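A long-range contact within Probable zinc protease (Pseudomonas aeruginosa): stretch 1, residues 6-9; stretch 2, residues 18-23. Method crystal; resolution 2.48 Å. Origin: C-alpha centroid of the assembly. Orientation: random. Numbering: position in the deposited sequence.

Stretch 1 6-9: PTHE
Stretch 2 18-23: VIVRED

Residues 7-9 and 18-22 form neighbouring antiparallel strands, their axes 4.7 Å apart at closest approach and their directions 165° apart. Phi lies near -120° and psi between 120° and 142° throughout, except at Glu22, where phi relaxes to -89°. His8 faces Val20 as the hydrogen-bonded pair (CA-CA 5.2 Å): His8 N donates to Val20 O at 2.9 Å, and Val20 N returns the bond to His8 O at 3.0 Å, both nearly linear. Thr7-Arg21 (CA-CA 4.5 Å) and Glu9-Ile19 (4.7 Å) are the flanking non-hydrogen-bonded pairs. Past Thr7-Arg21, Glu22 N gives Pro6 O a weak hydrogen bond of 3.5 Å. The same carbonyls of the central pair also receive CA-H...O contacts: Thr7 CA lies 3.4 Å from Val20 O and Ile19 CA 3.5 Å from His8 O.

Thr7, Glu9, Ile19 and Arg21 share one face. Thr7 adopts m (chi1 -41°), placing OG1 3.0 Å from Arg21 NE, while its methyl CG2 packs 4.1 Å from CG2 of Ile19 (m,t). Arg21 runs extended through chi1 and chi2 (t,t), then turns at chi3 (m, -61°), with chi4 at -177°; its CG lies 4.2 Å from Pro6 CG. Glu9 is extended (t,t, chi3 -157°), its OE2 hydrogen-bonded elsewhere in the structure. On the opposite face lie His8 (m) and buried Val20 (t). Glu22 is m,t with chi3 164°; Val18 is t.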

ATOM      1  N   PRO A   6     -16.937  21.581  32.409  1.00 92.64           N
ATOM      2  CA  PRO A   6     -17.109  22.826  31.682  1.00 88.90           C
ATOM      3  C   PRO A   6     -17.003  22.627  30.183  1.00 86.33           C
ATOM      4  O   PRO A   6     -16.690  23.568  29.498  1.00 77.75           O
ATOM      5  CB  PRO A   6     -15.928  23.640  32.168  1.00 83.82           C
ATOM      6  CG  PRO A   6     -14.851  22.638  32.307  1.00 85.49           C
ATOM      7  CD  PRO A   6     -15.535  21.402  32.823  1.00 92.48           C
ATOM      8  N   THR A   7     -17.291  21.435  29.683  1.00 79.68           N
ATOM      9  CA  THR A   7     -17.138  21.135  28.270  1.00 72.93           C
ATOM     10  C   THR A   7     -18.410  20.726  27.579  1.00 68.72           C
ATOM     11  O   THR A   7     -19.042  19.799  27.994  1.00 65.49           O
ATOM     12  CB  THR A   7     -16.201  19.963  28.116  1.00 74.51           C
ATOM     13  OG1 THR A   7     -15.135  20.122  29.037  1.00 76.51           O
ATOM     14  CG2 THR A   7     -15.661  19.918  26.732  1.00 75.13           C
ATOM     15  N   HIS A   8     -18.733  21.369  26.471  1.00 67.05           N
ATOM     16  CA  HIS A   8     -19.986  21.139  25.775  1.00 66.37           C
ATOM     17  C   HIS A   8     -19.870  20.664  24.349  1.00 62.52           C
ATOM     18  O   HIS A   8     -19.035  21.125  23.631  1.00 64.90           O
ATOM     19  CB  HIS A   8     -20.742  22.427  25.700  1.00 75.27           C
ATOM     20  CG  HIS A   8     -20.800  23.170  26.984  1.00 85.11           C
ATOM     21  ND1 HIS A   8     -21.771  22.939  27.926  1.00 94.22           N
ATOM     22  CD2 HIS A   8     -20.022  24.156  27.475  1.00 87.66           C
ATOM     23  CE1 HIS A   8     -21.584  23.748  28.948  1.00 96.32           C
ATOM     24  NE2 HIS A   8     -20.528  24.495  28.698  1.00 94.54           N
ATOM     25  N   GLU A   9     -20.748  19.770  23.930  1.00 60.97           N
ATOM     26  CA  GLU A   9     -20.734  19.258  22.580  1.00 60.19           C
ATOM     27  C   GLU A   9     -22.050  19.425  21.828  1.00 61.00           C
ATOM     28  O   GLU A   9     -23.062  18.905  22.231  1.00 57.01           O
ATOM     29  CB  GLU A   9     -20.382  17.795  22.684  1.00 62.74           C
ATOM     30  CG  GLU A   9     -20.730  16.916  21.522  1.00 65.10           C
ATOM     31  CD  GLU A   9     -19.989  15.612  21.582  1.00 72.88           C
ATOM     32  OE1 GLU A   9     -19.821  14.972  20.539  1.00 78.26           O
ATOM     33  OE2 GLU A   9     -19.572  15.219  22.674  1.00 70.80           O
ATOM     34  N   VAL A  18     -19.216  20.586  17.098  1.00 41.53           N
ATOM     35  CA  VAL A  18     -18.553  21.680  17.755  1.00 41.22           C
ATOM     36  C   VAL A  18     -18.294  21.312  19.188  1.00 40.69           C
ATOM     37  O   VAL A  18     -19.154  20.821  19.854  1.00 40.35           O
ATOM     38  CB  VAL A  18     -19.364  22.981  17.656  1.00 38.95           C
ATOM     39  CG1 VAL A  18     -18.616  24.102  18.313  1.00 39.34           C
ATOM     40  CG2 VAL A  18     -19.643  23.334  16.212  1.00 37.03           C
ATOM     41  N   ILE A  19     -17.079  21.518  19.645  1.00 43.14           N
ATOM     42  CA  ILE A  19     -16.763  21.258  21.023  1.00 45.98           C
ATOM     43  C   ILE A  19     -16.191  22.483  21.671  1.00 46.91           C
ATOM     44  O   ILE A  19     -15.323  23.107  21.134  1.00 46.59           O
ATOM     45  CB  ILE A  19     -15.814  20.080  21.185  1.00 45.27           C
ATOM     46  CG1 ILE A  19     -16.448  18.825  20.624  1.00 43.37           C
ATOM     47  CG2 ILE A  19     -15.544  19.857  22.648  1.00 48.51           C
ATOM     48  CD1 ILE A  19     -15.524  17.657  20.487  1.00 42.57           C
ATOM     49  N   VAL A  20     -16.727  22.841  22.820  1.00 48.92           N
ATOM     50  CA  VAL A  20     -16.314  24.050  23.510  1.00 52.12           C
ATOM     51  C   VAL A  20     -15.958  23.838  24.954  1.00 51.88           C
ATOM     52  O   VAL A  20     -16.731  23.309  25.698  1.00 51.83           O
ATOM     53  CB  VAL A  20     -17.409  25.113  23.475  1.00 49.15           C
ATOM     54  CG1 VAL A  20     -16.907  26.380  24.079  1.00 51.27           C
ATOM     55  CG2 VAL A  20     -17.825  25.389  22.065  1.00 52.37           C
ATOM     56  N   ARG A  21     -14.784  24.288  25.345  1.00 53.14           N
ATOM     57  CA  ARG A  21     -14.438  24.321  26.744  1.00 55.06           C
ATOM     58  C   ARG A  21     -14.040  25.693  27.229  1.00 57.31           C
ATOM     59  O   ARG A  21     -13.186  26.325  26.674  1.00 53.33           O
ATOM     60  CB  ARG A  21     -13.335  23.356  27.061  1.00 54.14           C
ATOM     61  CG  ARG A  21     -13.140  23.266  28.542  1.00 57.97           C
ATOM     62  CD  ARG A  21     -12.014  22.345  28.859  1.00 61.79           C
ATOM     63  NE  ARG A  21     -12.309  21.029  28.359  1.00 65.93           N
ATOM     64  CZ  ARG A  21     -11.526  19.988  28.542  1.00 65.82           C
ATOM     65  NH1 ARG A  21     -10.412  20.127  29.221  1.00 66.05           N
ATOM     66  NH2 ARG A  21     -11.857  18.821  28.047  1.00 63.63           N
ATOM     67  N   GLU A  22     -14.674  26.135  28.297  1.00 60.05           N
ATOM     68  CA  GLU A  22     -14.441  27.445  28.841  1.00 60.12           C
ATOM     69  C   GLU A  22     -13.326  27.442  29.846  1.00 56.19           C
ATOM     70  O   GLU A  22     -13.279  26.611  30.700  1.00 54.59           O
ATOM     71  CB  GLU A  22     -15.710  27.939  29.487  1.00 65.82           C
ATOM     72  CG  GLU A  22     -16.873  27.941  28.528  1.00 76.85           C
ATOM     73  CD  GLU A  22     -18.200  28.108  29.213  1.00 88.14           C
ATOM     74  OE1 GLU A  22     -19.194  28.429  28.532  1.00 82.68           O
ATOM     75  OE2 GLU A  22     -18.242  27.916  30.433  1.00 86.43           O
ATOM     76  N   ASP A  23     -12.389  28.352  29.689  1.00 55.85           N
ATOM     77  CA  ASP A  23     -11.354  28.568  30.666  1.00 62.15           C
ATOM     78  C   ASP A  23     -11.080  30.054  30.698  1.00 63.05           C
ATOM     79  O   ASP A  23     -10.550  30.587  29.770  1.00 62.12           O
ATOM     80  CB  ASP A  23     -10.125  27.783  30.247  1.00 64.36           C
ATOM     81  CG  ASP A  23      -8.971  27.953  31.172  1.00 71.16           C
ATOM     82  OD1 ASP A  23      -8.925  28.942  31.891  1.00 69.16           O
ATOM     83  OD2 ASP A  23      -8.083  27.098  31.179  1.00 68.00           O
TER